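Local coordinates for C alpha-dehydrogenase (Sphingobium sp. SYK-6, PDB 4YAC), which binds NADH as a short-chain dehydrogenase/reductase and probably oxidises the alpha-carbon alcohol of lignin-derived aryl ethers in the beta-aryl ether cleavage pathway, at residues Val8-Gly13 / Ala72-Glu77; Gly21-Leu26 / Val34-Ile39. All coordinates share one frame; numbering follows the deposited sequence.

Interaction 1: Val8-Gly13 / Ala72-Glu77; sequences VAFVTG and AAAVDE. With NAI (1,4-dihydronicotinamide adenine dinucleotide), chain B.
Phe10, on the first strand (8-12) of the Rossmann fold, projects from one face of the parallel sheet onto Ala74 and Val75 of helix 68-81. This helix leads from edge strand 57-62 to strand 87-90 and so passes over the strands between them. The CA atoms of Phe10 and Val75 are 8.1 Å apart, and the space is bridged by the far end of one aromatic ring. CG of Phe10 lies anti to the backbone N (chi1 -167°), which sends the ring out from the strand to the helix. There CG2 of Val75, the branch beside its own backbone N, sits 4.1 Å from Phe10 CE2, above one ring face but displaced to the rim rather than over the centre. The two side chains cross at about a right angle. The methyl of Ala74 closes in on the ring's far corner, with CB 4.3 Å from Phe10 CZ, while Ala74 O lies at the ring edge, near the ring plane. Val75 also touches Thr125 and Val126 of helix 105-133, which places it between the sheet and that longer helix. Along the strand, OG1 of Thr12 is hydrogen-bonded to the backbone N atoms of Thr91 and Ala92, and Gly13 ends the segment at the cofactor. CA of Gly13 comes 3.6 Å from O4B of the adenosine ribose of NADH, where a beta carbon would be crowded, and its positive phi of 73° also favours glycine. No hydrogen bond or charge pair crosses between the two segments. The join is apolar, made by a ring, two methyl groups and a carbonyl oxygen at the ring edge; with no directional bond across it, the contact probably depends on burying Phe10, Ala74 and Val75 together.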
loop_
_atom_site.group_PDB
_atom_site.type_symbol
_atom_site.label_atom_id
_atom_site.label_comp_id
_atom_site.label_asym_id
_atom_site.label_seq_id
_atom_site.Cartn_x
_atom_site.Cartn_y
_atom_site.Cartn_z
ATOM N N VAL A 8 -1.331 -29.302 4.955
ATOM C CA VAL A 8 -0.595 -28.939 3.746
ATOM C C VAL A 8 -0.253 -27.453 3.675
ATOM O O VAL A 8 -1.131 -26.605 3.795
ATOM C CB VAL A 8 -1.403 -29.317 2.492
ATOM C CG1 VAL A 8 -0.613 -29.023 1.225
ATOM C CG2 VAL A 8 -1.788 -30.789 2.547
ATOM N N ALA A 9 1.024 -27.151 3.456
ATOM C CA ALA A 9 1.482 -25.774 3.296
ATOM C C ALA A 9 1.971 -25.537 1.875
ATOM O O ALA A 9 2.594 -26.405 1.266
ATOM C CB ALA A 9 2.588 -25.454 4.295
ATOM N N PHE A 10 1.687 -24.346 1.361
ATOM C CA PHE A 10 2.129 -23.936 0.037
ATOM C C PHE A 10 2.976 -22.684 0.221
ATOM O O PHE A 10 2.453 -21.632 0.589
ATOM C CB PHE A 10 0.919 -23.685 -0.868
ATOM C CG PHE A 10 1.252 -23.547 -2.327
ATOM C CD1 PHE A 10 1.655 -22.327 -2.845
ATOM C CD2 PHE A 10 1.130 -24.628 -3.186
ATOM C CE1 PHE A 10 1.950 -22.192 -4.190
ATOM C CE2 PHE A 10 1.421 -24.499 -4.531
ATOM C CZ PHE A 10 1.832 -23.277 -5.034
ATOM N N VAL A 11 4.284 -22.813 -0.004
ATOM C CA VAL A 11 5.238 -21.746 0.306
ATOM C C VAL A 11 5.890 -21.203 -0.961
ATOM O O VAL A 11 6.655 -21.903 -1.627
ATOM C CB VAL A 11 6.343 -22.249 1.271
ATOM C CG1 VAL A 11 7.292 -21.113 1.652
ATOM C CG2 VAL A 11 5.724 -22.859 2.524
ATOM N N THR A 12 5.608 -19.941 -1.280
ATOM C CA THR A 12 6.151 -19.332 -2.488
ATOM C C THR A 12 7.547 -18.775 -2.229
ATOM O O THR A 12 7.846 -18.273 -1.140
ATOM C CB THR A 12 5.239 -18.212 -3.022
ATOM O OG1 THR A 12 5.301 -17.068 -2.162
ATOM C CG2 THR A 12 3.804 -18.703 -3.128
ATOM N N GLY A 13 8.402 -18.881 -3.241
ATOM C CA GLY A 13 9.791 -18.499 -3.106
ATOM C C GLY A 13 10.578 -19.484 -2.265
ATOM O O GLY A 13 11.699 -19.193 -1.853
ATOM N N ALA A 72 -2.655 -21.870 -10.876
ATOM C CA ALA A 72 -3.786 -22.761 -10.658
ATOM C C ALA A 72 -3.364 -24.214 -10.852
ATOM O O ALA A 72 -3.782 -25.097 -10.100
ATOM C CB ALA A 72 -4.915 -22.415 -11.591
ATOM N N ALA A 73 -2.531 -24.454 -11.859
ATOM C CA ALA A 73 -2.045 -25.802 -12.136
ATOM C C ALA A 73 -1.168 -26.302 -10.994
ATOM O O ALA A 73 -1.228 -27.477 -10.625
ATOM C CB ALA A 73 -1.276 -25.830 -13.448
ATOM N N ALA A 74 -0.360 -25.405 -10.433
ATOM C CA ALA A 74 0.554 -25.763 -9.354
ATOM C C ALA A 74 -0.206 -26.111 -8.080
ATOM O O ALA A 74 0.187 -27.012 -7.342
ATOM C CB ALA A 74 1.532 -24.632 -9.085
ATOM N N VAL A 75 -1.295 -25.398 -7.821
ATOM C CA VAL A 75 -2.111 -25.694 -6.654
ATOM C C VAL A 75 -2.882 -26.996 -6.878
ATOM O O VAL A 75 -3.046 -27.785 -5.949
ATOM C CB VAL A 75 -3.072 -24.536 -6.328
ATOM C CG1 VAL A 75 -4.033 -24.923 -5.222
ATOM C CG2 VAL A 75 -2.280 -23.310 -5.908
ATOM N N ASP A 76 -3.349 -27.231 -8.103
ATOM C CA ASP A 76 -3.946 -28.525 -8.445
ATOM C C ASP A 76 -2.980 -29.650 -8.109
ATOM O O ASP A 76 -3.355 -30.654 -7.499
ATOM C CB ASP A 76 -4.289 -28.603 -9.929
ATOM C CG ASP A 76 -5.551 -27.856 -10.291
ATOM O OD1 ASP A 76 -6.150 -27.180 -9.425
ATOM O OD2 ASP A 76 -5.936 -27.954 -11.469
ATOM N N GLU A 77 -1.733 -29.470 -8.535
ATOM C CA GLU A 77 -0.674 -30.442 -8.302
ATOM C C GLU A 77 -0.488 -30.694 -6.808
ATOM O O GLU A 77 -0.353 -31.842 -6.373
ATOM C CB GLU A 77 0.632 -29.959 -8.935
ATOM C CG GLU A 77 1.764 -30.972 -8.879
ATOM C CD GLU A 77 3.019 -30.488 -9.582
ATOM O OE1 GLU A 77 2.921 -30.030 -10.740
ATOM O OE2 GLU A 77 4.105 -30.565 -8.975
HETATM P PA NAI B . 15.943 -14.777 -2.145
HETATM O O1A NAI B . 16.630 -14.401 -3.435
HETATM O O2A NAI B . 16.954 -15.479 -1.220
HETATM O O5B NAI B . 14.739 -15.743 -2.445
HETATM C C5B NAI B . 13.742 -15.340 -3.327
HETATM C C4B NAI B . 13.154 -16.522 -3.975
HETATM O O4B NAI B . 11.916 -16.107 -4.644
HETATM C C3B NAI B . 14.043 -17.073 -4.989
HETATM O O3B NAI B . 14.151 -18.484 -4.855
HETATM C C2B NAI B . 13.455 -16.713 -6.255
HETATM O O2B NAI B . 13.786 -17.665 -7.284
HETATM C C1B NAI B . 12.033 -16.678 -5.986
HETATM N N9A NAI B . 11.285 -15.921 -6.952
HETATM C C8A NAI B . 11.562 -14.691 -7.470
HETATM N N7A NAI B . 10.619 -14.338 -8.359
HETATM C C5A NAI B . 9.689 -15.340 -8.440
HETATM C C6A NAI B . 8.515 -15.567 -9.152
HETATM N N6A NAI B . 8.005 -14.612 -10.086
HETATM N N1A NAI B . 7.829 -16.728 -8.967
HETATM C C2A NAI B . 8.260 -17.672 -8.110
HETATM N N3A NAI B . 9.386 -17.490 -7.398
HETATM C C4A NAI B . 10.114 -16.354 -7.542
HETATM O O3 NAI B . 15.373 -13.514 -1.459
HETATM P PN NAI B . 15.182 -13.420 0.130
HETATM O O1N NAI B . 16.542 -13.485 0.806
HETATM O O2N NAI B . 14.461 -12.035 0.490
HETATM O O5D NAI B . 14.303 -14.596 0.627
#

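Interaction 2: Gly21-Leu26 / Val34-Ile39; sequences GQAKVL and VVIADI. With NAI (1,4-dihydronicotinamide adenine dinucleotide), chain B.
Helix 21-26 runs nearly antiparallel to strand 34-38, at 168° between their directions with the axes 9.1 Å apart, and Ala23 and Val34 carry the closest CA pair. This is the return half of the first beta-alpha-beta unit of the Rossmann fold, in which helix 17-28 brings the chain from strand 8-12 back to strand 33-38. Ala23 sits where helix and strand come closest: its CB meets CG2 of Ile36 at 3.6 Å and, less closely, CG1 of Val34. The two branches of Val34 divide the work, because CG1, anti to the backbone N (chi1 -178°), faces Ala23, while CG2, beside that N, reaches CB of Leu26 at 4.0 Å. Ile36 turns CG2 to the helix, and its side chain also meets Leu44 and Ala47 of helix 41-51. Leu26 and Val34 both rest on Val11 of the neighbouring strand as well. Beyond this apolar patch the strand ends at Asp38, the acidic residue that in NAD-dependent relatives binds the adenosine ribose hydroxyls. Both hydroxyls donate to its carboxylate, one to each oxygen: O3B to Asp38 OD2 at 2.6 Å and O2B to Asp38 OD1 at 2.8 Å. Gly15 N and Arg40 N bond to OD2 and OD1 respectively, which helps fix the rotation of the carboxylate. Without that carboxylate, as with an alanine here, both ribose hydroxyls and the N-H groups of Gly15 and Arg40 would probably lose their acceptor. The negative charge is likely to disfavour a phosphate on O2B, consistent with a preference for NAD(H) over its phosphorylated form. Ile39 then packs on the adenine, with its CB 3.6 Å from C2A and its CG2 3.6 Å from C4A of the cofactor.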
loop_
_atom_site.group_PDB
_atom_site.type_symbol
_atom_site.label_atom_id
_atom_site.label_comp_id
_atom_site.label_asym_id
_atom_site.label_seq_id
_atom_site.Cartn_x
_atom_site.Cartn_y
_atom_site.Cartn_z
ATOM N N GLY A 21 13.444 -20.807 4.709
ATOM C CA GLY A 21 13.449 -20.875 6.158
ATOM C C GLY A 21 12.079 -21.242 6.696
ATOM O O GLY A 21 11.959 -22.028 7.634
ATOM N N GLN A 22 11.040 -20.673 6.095
ATOM C CA GLN A 22 9.674 -21.002 6.482
ATOM C C GLN A 22 9.374 -22.462 6.156
ATOM O O GLN A 22 8.841 -23.191 6.989
ATOM C CB GLN A 22 8.682 -20.066 5.783
ATOM C CG GLN A 22 8.795 -18.625 6.275
ATOM C CD GLN A 22 7.926 -17.645 5.506
ATOM O OE1 GLN A 22 7.255 -18.007 4.539
ATOM N NE2 GLN A 22 7.947 -16.385 5.929
ATOM N N ALA A 23 9.741 -22.886 4.952
ATOM C CA ALA A 23 9.515 -24.263 4.517
ATOM C C ALA A 23 10.181 -25.275 5.447
ATOM O O ALA A 23 9.575 -26.288 5.815
ATOM C CB ALA A 23 10.018 -24.450 3.090
ATOM N N LYS A 24 11.427 -25.005 5.828
ATOM C CA LYS A 24 12.176 -25.916 6.690
ATOM C C LYS A 24 11.475 -26.122 8.024
ATOM O O LYS A 24 11.301 -27.256 8.483
ATOM C CB LYS A 24 13.587 -25.388 6.939
ATOM C CG LYS A 24 14.537 -25.539 5.770
ATOM C CD LYS A 24 15.931 -25.039 6.142
ATOM C CE LYS A 24 16.903 -25.137 4.977
ATOM N NZ LYS A 24 18.253 -24.607 5.326
ATOM N N VAL A 25 11.083 -25.019 8.649
ATOM C CA VAL A 25 10.437 -25.063 9.956
ATOM C C VAL A 25 9.085 -25.758 9.874
ATOM O O VAL A 25 8.731 -26.538 10.758
ATOM C CB VAL A 25 10.257 -23.642 10.539
ATOM C CG1 VAL A 25 9.411 -23.666 11.810
ATOM C CG2 VAL A 25 11.615 -23.013 10.826
ATOM N N LEU A 26 8.328 -25.486 8.816
ATOM C CA LEU A 26 7.009 -26.090 8.674
ATOM C C LEU A 26 7.114 -27.591 8.390
ATOM O O LEU A 26 6.340 -28.387 8.926
ATOM C CB LEU A 26 6.216 -25.384 7.567
ATOM C CG LEU A 26 5.880 -23.914 7.856
ATOM C CD1 LEU A 26 5.304 -23.238 6.618
ATOM C CD2 LEU A 26 4.918 -23.789 9.026
ATOM N N VAL A 34 4.727 -29.991 2.919
ATOM C CA VAL A 34 5.049 -28.688 2.354
ATOM C C VAL A 34 5.340 -28.739 0.864
ATOM O O VAL A 34 6.188 -29.507 0.412
ATOM C CB VAL A 34 6.268 -28.070 3.056
ATOM C CG1 VAL A 34 6.558 -26.671 2.490
ATOM C CG2 VAL A 34 6.039 -27.999 4.556
ATOM N N VAL A 35 4.631 -27.903 0.110
ATOM C CA VAL A 35 4.958 -27.658 -1.287
ATOM C C VAL A 35 5.781 -26.385 -1.365
ATOM O O VAL A 35 5.331 -25.340 -0.905
ATOM C CB VAL A 35 3.697 -27.512 -2.164
ATOM C CG1 VAL A 35 4.075 -27.227 -3.618
ATOM C CG2 VAL A 35 2.834 -28.768 -2.073
ATOM N N ILE A 36 6.986 -26.468 -1.925
ATOM C CA ILE A 36 7.778 -25.267 -2.168
ATOM C C ILE A 36 7.646 -24.912 -3.636
ATOM O O ILE A 36 7.886 -25.744 -4.510
ATOM C CB ILE A 36 9.265 -25.433 -1.764
ATOM C CG1 ILE A 36 9.902 -26.678 -2.397
ATOM C CG2 ILE A 36 9.374 -25.508 -0.250
ATOM C CD1 ILE A 36 11.397 -26.791 -2.142
ATOM N N ALA A 37 7.225 -23.675 -3.886
ATOM C CA ALA A 37 6.973 -23.181 -5.229
ATOM C C ALA A 37 7.952 -22.066 -5.544
ATOM O O ALA A 37 8.018 -21.077 -4.824
ATOM C CB ALA A 37 5.548 -22.687 -5.359
ATOM N N ASP A 38 8.710 -22.233 -6.619
ATOM C CA ASP A 38 9.782 -21.304 -6.954
ATOM C C ASP A 38 9.975 -21.236 -8.460
ATOM O O ASP A 38 9.778 -22.223 -9.156
ATOM C CB ASP A 38 11.079 -21.738 -6.274
ATOM C CG ASP A 38 12.041 -20.595 -6.070
ATOM O OD1 ASP A 38 12.717 -20.196 -7.045
ATOM O OD2 ASP A 38 12.125 -20.102 -4.929
ATOM N N ILE A 39 10.362 -20.073 -8.969
ATOM C CA ILE A 39 10.567 -19.921 -10.402
ATOM C C ILE A 39 11.878 -20.568 -10.848
ATOM O O ILE A 39 11.985 -21.030 -11.982
ATOM C CB ILE A 39 10.551 -18.437 -10.814
ATOM C CG1 ILE A 39 10.343 -18.313 -12.324
ATOM C CG2 ILE A 39 11.828 -17.728 -10.361
ATOM C CD1 ILE A 39 10.078 -16.873 -12.792
HETATM P PA NAI B . 15.943 -14.777 -2.145
HETATM O O1A NAI B . 16.630 -14.401 -3.435
HETATM O O2A NAI B . 16.954 -15.479 -1.220
HETATM O O5B NAI B . 14.739 -15.743 -2.445
HETATM C C5B NAI B . 13.742 -15.340 -3.327
HETATM C C4B NAI B . 13.154 -16.522 -3.975
HETATM O O4B NAI B . 11.916 -16.107 -4.644
HETATM C C3B NAI B . 14.043 -17.073 -4.989
HETATM O O3B NAI B . 14.151 -18.484 -4.855
HETATM C C2B NAI B . 13.455 -16.713 -6.255
HETATM O O2B NAI B . 13.786 -17.665 -7.284
HETATM C C1B NAI B . 12.033 -16.678 -5.986
HETATM N N9A NAI B . 11.285 -15.921 -6.952
HETATM C C8A NAI B . 11.562 -14.691 -7.470
HETATM N N7A NAI B . 10.619 -14.338 -8.359
HETATM C C5A NAI B . 9.689 -15.340 -8.440
HETATM C C6A NAI B . 8.515 -15.567 -9.152
HETATM N N6A NAI B . 8.005 -14.612 -10.086
HETATM N N1A NAI B . 7.829 -16.728 -8.967
HETATM C C2A NAI B . 8.260 -17.672 -8.110
HETATM N N3A NAI B . 9.386 -17.490 -7.398
HETATM C C4A NAI B . 10.114 -16.354 -7.542
HETATM O O3 NAI B . 15.373 -13.514 -1.459
HETATM P PN NAI B . 15.182 -13.420 0.130
HETATM O O1N NAI B . 16.542 -13.485 0.806
HETATM O O2N NAI B . 14.461 -12.035 0.490
HETATM O O5D NAI B . 14.303 -14.596 0.627
#

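Overall arrangement
Interactions 1 and 2 lie on opposite faces of one parallel sheet, their centres about 10 Å apart. Strands 8-12 and 33-38 are neighbours in it, and interaction 2 is nested inside the chain loop that interaction 1 closes. The strands are probably tied by hydrogen bonds from Val35 N to Ala9 O (2.8 Å) and from Gly13 N to Ala37 O (2.7 Å). Phe10 of interaction 1 packs its CZ 3.8 Å from CB of Ala37. Both strands lead to the NADH, with Gly13, just past the end of one, close against the adenosine ribose and Asp38, at the end of the other, holding its hydroxyls; Ser16, Val18, His43, Asp64 and Leu65 add further hydrogen bonds to the cofactor.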